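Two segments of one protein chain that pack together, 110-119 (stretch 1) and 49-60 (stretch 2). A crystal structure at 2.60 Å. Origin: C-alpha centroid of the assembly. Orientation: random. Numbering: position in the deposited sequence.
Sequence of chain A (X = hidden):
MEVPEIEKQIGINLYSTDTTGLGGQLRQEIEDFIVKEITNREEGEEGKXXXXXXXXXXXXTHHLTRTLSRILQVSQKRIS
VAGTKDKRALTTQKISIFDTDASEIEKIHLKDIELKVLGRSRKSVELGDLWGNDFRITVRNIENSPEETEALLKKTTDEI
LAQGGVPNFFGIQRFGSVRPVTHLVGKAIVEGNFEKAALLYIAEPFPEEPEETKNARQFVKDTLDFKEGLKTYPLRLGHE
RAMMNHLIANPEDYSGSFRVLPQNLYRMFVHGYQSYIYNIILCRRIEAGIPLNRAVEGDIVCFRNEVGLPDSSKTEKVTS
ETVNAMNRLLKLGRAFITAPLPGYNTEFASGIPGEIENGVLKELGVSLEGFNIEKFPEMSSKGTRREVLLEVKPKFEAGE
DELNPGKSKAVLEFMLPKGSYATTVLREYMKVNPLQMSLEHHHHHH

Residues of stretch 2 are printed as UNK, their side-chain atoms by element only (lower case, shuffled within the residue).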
# COMPACT_ATOMS: atom_id res chain seq x y z
N LEU A 110 -9.38 29.63 5.25
CA LEU A 110 -10.20 28.77 4.42
C LEU A 110 -11.06 27.90 5.33
O LEU A 110 -10.73 27.70 6.49
CB LEU A 110 -9.32 27.92 3.52
CG LEU A 110 -8.84 28.73 2.31
CD1 LEU A 110 -7.58 28.10 1.73
CD2 LEU A 110 -9.95 28.78 1.27
N LYS A 111 -12.18 27.41 4.80
CA LYS A 111 -13.06 26.60 5.61
C LYS A 111 -12.52 25.18 5.79
O LYS A 111 -12.26 24.47 4.82
CB LYS A 111 -14.46 26.55 4.99
CG LYS A 111 -15.53 25.99 5.92
CD LYS A 111 -16.83 25.70 5.19
CE LYS A 111 -17.86 24.99 6.09
NZ LYS A 111 -17.54 23.56 6.40
N ASP A 112 -12.37 24.79 7.05
CA ASP A 112 -11.87 23.47 7.41
C ASP A 112 -10.39 23.33 7.06
O ASP A 112 -9.93 22.27 6.65
CB ASP A 112 -12.71 22.37 6.73
CG ASP A 112 -14.08 22.16 7.40
OD1 ASP A 112 -14.25 22.60 8.57
OD2 ASP A 112 -14.97 21.53 6.78
N ILE A 113 -9.66 24.41 7.25
CA ILE A 113 -8.24 24.44 6.98
C ILE A 113 -7.64 25.32 8.03
O ILE A 113 -8.17 26.37 8.35
CB ILE A 113 -7.95 25.05 5.62
CG1 ILE A 113 -8.52 24.14 4.53
CG2 ILE A 113 -6.45 25.28 5.45
CD1 ILE A 113 -7.83 22.80 4.41
N GLU A 114 -6.51 24.88 8.56
CA GLU A 114 -5.83 25.63 9.58
C GLU A 114 -4.39 25.69 9.13
O GLU A 114 -3.82 24.67 8.75
CB GLU A 114 -5.99 24.89 10.90
CG GLU A 114 -5.69 25.70 12.12
CD GLU A 114 -6.54 25.27 13.30
OE1 GLU A 114 -6.29 24.17 13.86
OE2 GLU A 114 -7.48 26.02 13.67
N LEU A 115 -3.81 26.89 9.14
CA LEU A 115 -2.43 27.10 8.72
C LEU A 115 -1.61 27.67 9.87
O LEU A 115 -1.98 28.69 10.45
CB LEU A 115 -2.39 28.07 7.54
CG LEU A 115 -3.00 27.64 6.21
CD1 LEU A 115 -2.80 28.73 5.19
CD2 LEU A 115 -2.35 26.34 5.71
N LYS A 116 -0.49 27.04 10.19
CA LYS A 116 0.36 27.51 11.28
C LYS A 116 1.83 27.48 10.84
O LYS A 116 2.35 26.45 10.42
CB LYS A 116 0.16 26.62 12.52
CG LYS A 116 -1.31 26.33 12.86
CD LYS A 116 -1.47 25.37 14.05
CE LYS A 116 -2.93 24.92 14.27
NZ LYS A 116 -3.01 23.79 15.25
N VAL A 117 2.49 28.61 10.95
CA VAL A 117 3.89 28.69 10.55
C VAL A 117 4.76 27.82 11.46
O VAL A 117 4.51 27.71 12.66
CB VAL A 117 4.37 30.16 10.58
CG1 VAL A 117 5.80 30.26 10.14
CG2 VAL A 117 3.49 31.01 9.68
N LEU A 118 5.76 27.18 10.87
CA LEU A 118 6.69 26.38 11.65
C LEU A 118 8.05 27.10 11.53
O LEU A 118 8.80 27.15 12.49
CB LEU A 118 6.76 24.93 11.13
CG LEU A 118 5.48 24.08 11.33
CD1 LEU A 118 5.61 22.76 10.59
CD2 LEU A 118 5.21 23.84 12.80
N GLY A 119 8.33 27.68 10.37
CA GLY A 119 9.59 28.39 10.24
C GLY A 119 9.98 28.54 8.79
O GLY A 119 9.12 28.58 7.92
N UNK A 49 11.95 29.51 1.63
CA UNK A 49 10.83 28.58 1.75
C UNK A 49 10.16 28.73 3.12
O UNK A 49 10.81 28.65 4.17
c UNK A 49 11.74 26.06 -2.65
o UNK A 49 11.80 25.76 -3.99
c UNK A 49 11.49 26.75 0.06
c UNK A 49 10.49 26.27 -2.09
c UNK A 49 12.75 26.54 -0.51
c UNK A 49 10.37 26.61 -0.75
c UNK A 49 11.33 27.14 1.53
c UNK A 49 12.88 26.19 -1.87
N UNK A 50 8.85 28.98 3.09
CA UNK A 50 8.09 29.16 4.32
C UNK A 50 7.50 27.81 4.69
O UNK A 50 6.84 27.18 3.86
c UNK A 50 5.52 29.78 6.02
c UNK A 50 7.37 31.40 6.27
c UNK A 50 6.33 30.83 5.33
c UNK A 50 6.99 30.20 4.10
N UNK A 51 7.75 27.35 5.90
CA UNK A 51 7.25 26.04 6.31
C UNK A 51 6.05 26.12 7.26
O UNK A 51 6.15 26.63 8.39
c UNK A 51 9.69 25.30 6.28
c UNK A 51 7.85 23.75 7.02
c UNK A 51 8.33 25.17 7.00
c UNK A 51 9.65 25.01 4.77
N UNK A 52 4.95 25.55 6.79
CA UNK A 52 3.69 25.58 7.51
C UNK A 52 3.09 24.24 7.85
O UNK A 52 3.20 23.28 7.09
c UNK A 52 3.29 27.61 6.10
c UNK A 52 1.46 26.71 7.54
c UNK A 52 2.66 26.36 6.68
N UNK A 53 2.42 24.18 9.00
CA UNK A 53 1.75 22.97 9.42
C UNK A 53 0.34 23.09 8.87
O UNK A 53 -0.39 24.02 9.21
c UNK A 53 0.79 21.68 12.92
c UNK A 53 1.03 21.64 11.43
o UNK A 53 -0.38 21.89 13.32
o UNK A 53 1.77 21.53 13.69
c UNK A 53 1.69 22.89 10.94
N UNK A 54 -0.02 22.16 8.00
CA UNK A 54 -1.32 22.14 7.37
C UNK A 54 -2.28 21.19 8.08
O UNK A 54 -1.96 20.03 8.32
c UNK A 54 -1.15 21.71 5.91
c UNK A 54 -3.34 22.57 5.08
c UNK A 54 -1.94 21.04 3.63
c UNK A 54 -2.38 21.38 5.07
N UNK A 55 -3.45 21.69 8.45
CA UNK A 55 -4.45 20.87 9.12
C UNK A 55 -5.67 21.01 8.25
O UNK A 55 -6.15 22.12 8.05
c UNK A 55 -4.78 21.37 10.53
o UNK A 55 -3.56 21.52 11.28
c UNK A 55 -5.68 20.36 11.24
N UNK A 56 -6.15 19.90 7.72
CA UNK A 56 -7.28 19.96 6.83
C UNK A 56 -8.38 18.98 7.21
O UNK A 56 -8.13 17.91 7.77
c UNK A 56 -6.82 19.74 5.39
c UNK A 56 -6.28 18.35 5.07
c UNK A 56 -5.89 16.97 3.03
c UNK A 56 -5.68 18.32 3.67
n UNK A 56 -5.61 15.89 4.01
N UNK A 57 -9.61 19.36 6.92
CA UNK A 57 -10.75 18.54 7.26
C UNK A 57 -11.53 18.23 6.01
O UNK A 57 -12.09 19.13 5.37
n UNK A 57 -14.80 18.37 10.21
c UNK A 57 -12.86 18.50 8.66
c UNK A 57 -15.85 18.09 9.44
c UNK A 57 -11.62 19.26 8.27
n UNK A 57 -16.83 17.34 9.92
c UNK A 57 -13.64 19.18 9.79
n UNK A 57 -15.93 18.56 8.20
N UNK A 58 -11.56 16.96 5.64
CA UNK A 58 -12.30 16.54 4.46
C UNK A 58 -11.89 17.29 3.18
O UNK A 58 -12.73 17.62 2.34
c UNK A 58 -13.79 16.71 4.70
o UNK A 58 -14.05 15.20 2.93
c UNK A 58 -14.61 16.05 3.65
o UNK A 58 -15.82 16.38 3.53
N UNK A 59 -10.59 17.57 3.05
CA UNK A 59 -10.06 18.26 1.88
C UNK A 59 -9.14 17.34 1.08
O UNK A 59 -8.48 16.46 1.64
c UNK A 59 -10.64 22.92 2.15
c UNK A 59 -10.83 24.15 1.52
c UNK A 59 -9.50 22.02 0.21
n UNK A 59 -11.00 22.50 3.40
c UNK A 59 -9.22 19.47 2.28
c UNK A 59 -10.35 24.29 0.24
c UNK A 59 -10.59 21.20 3.56
c UNK A 59 -9.69 23.24 -0.42
c UNK A 59 -9.97 21.84 1.51
c UNK A 59 -9.94 20.76 2.44
N UNK A 60 -9.10 17.57 -0.23
CA UNK A 60 -8.25 16.82 -1.13
C UNK A 60 -7.02 17.68 -1.36
O UNK A 60 -7.13 18.82 -1.84
c UNK A 60 -8.96 16.62 -2.46
c UNK A 60 -8.09 15.92 -3.47
o UNK A 60 -8.03 16.38 -4.63
o UNK A 60 -7.47 14.89 -3.12
O HOH W 1 -4.04 20.93 14.01

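Position 49 has one carbon leading into a six-carbon ring that bears an oxygen. The ring leads away from stretch 1. This is Tyr49.

Position 50 has four carbons, forked at the second. One branch end reaches the Val117 side chain. The fork makes it Leu50. Leu50 CD1 lies 4.2 Å from Val117 CG1.

Position 51 also has four carbons, but forks at the first, with one arm two carbons long. Its short branch faces the Leu118 side chain. This is Ile51. Ile51 CG2 is 4.3 Å from Leu118 CD1. Ile51 N donates to Gly119 O (2.7 Å). Ile51 O accepts from both Leu118 N (2.6 Å) and Gly119 N (3.1 Å), at a beta bulge. Gly119 has backbone angles that would jam a CB against the preceding carbonyl.

Position 52 has one carbon carrying two more. One of these meets the Lys116 carbonyl. This is Val52. Val52 CG1 sits 3.0 Å from Lys116 O and packs 4.1 Å from Leu115 CB.

Position 53 has three carbons, the third carrying two oxygens. One oxygen faces the Lys116 amine. The acid is Glu53. Glu53 OE1 makes a long salt bridge to Lys116 NZ, 3.8 Å. Glu53 N donates to Lys116 O (2.7 Å), and Glu53 O accepts from Lys116 N (3.2 Å).

Position 54 has four carbons forked at the second. One branch end touches Leu115 and Ile113. This is Leu54. Leu54 CD1 lies 3.9 Å from Leu115 CD2 and 4.1 Å from Ile113 CG2.

Position 55 has one carbon carrying an oxygen and a carbon. Its CB meets Glu114 CB at 3.7 Å. This is Thr55. Water 1 links Thr55 OG1 (2.8 Å) to Lys116 NZ (3.3 Å).

Position 56 has four carbons in a row ending in nitrogen. Its CB is 3.4 Å from Ile113 CD1, while the chain end leads away. This is Lys56; its NZ is hydrogen-bonded elsewhere in the structure.

Position 57 has three carbons, a nitrogen, then a carbon with two more nitrogens. A terminal nitrogen meets the Asp112 carboxylate. This is Arg57. Arg57 NH2 forms a salt bridge with Asp112 OD2 at 3.4 Å, a weak hydrogen bond.

Position 58 has two carbons, the second carrying two oxygens, and makes no contact. It is Asp58.

Position 59 has one carbon and fused five- and six-membered rings with one nitrogen. That nitrogen meets the Lys111 carbonyl, and Ile113 covers a ring face. This is Trp59. Trp59 NE1 donates to Lys111 O (2.7 Å).

Position 60 repeats the two-carbon acid, out of reach. Asp60 is a helix N-cap.

The contact is an antiparallel strand pair. Backbone hydrogen bonds set the register. Leu54 packs on Ile113 and Leu115 on one face; Glu114, Thr55, Lys116 and Glu53 share the other. Trp59 anchors the end near the turn.

Stretch 2 49-60: YLIVELTKRDWD
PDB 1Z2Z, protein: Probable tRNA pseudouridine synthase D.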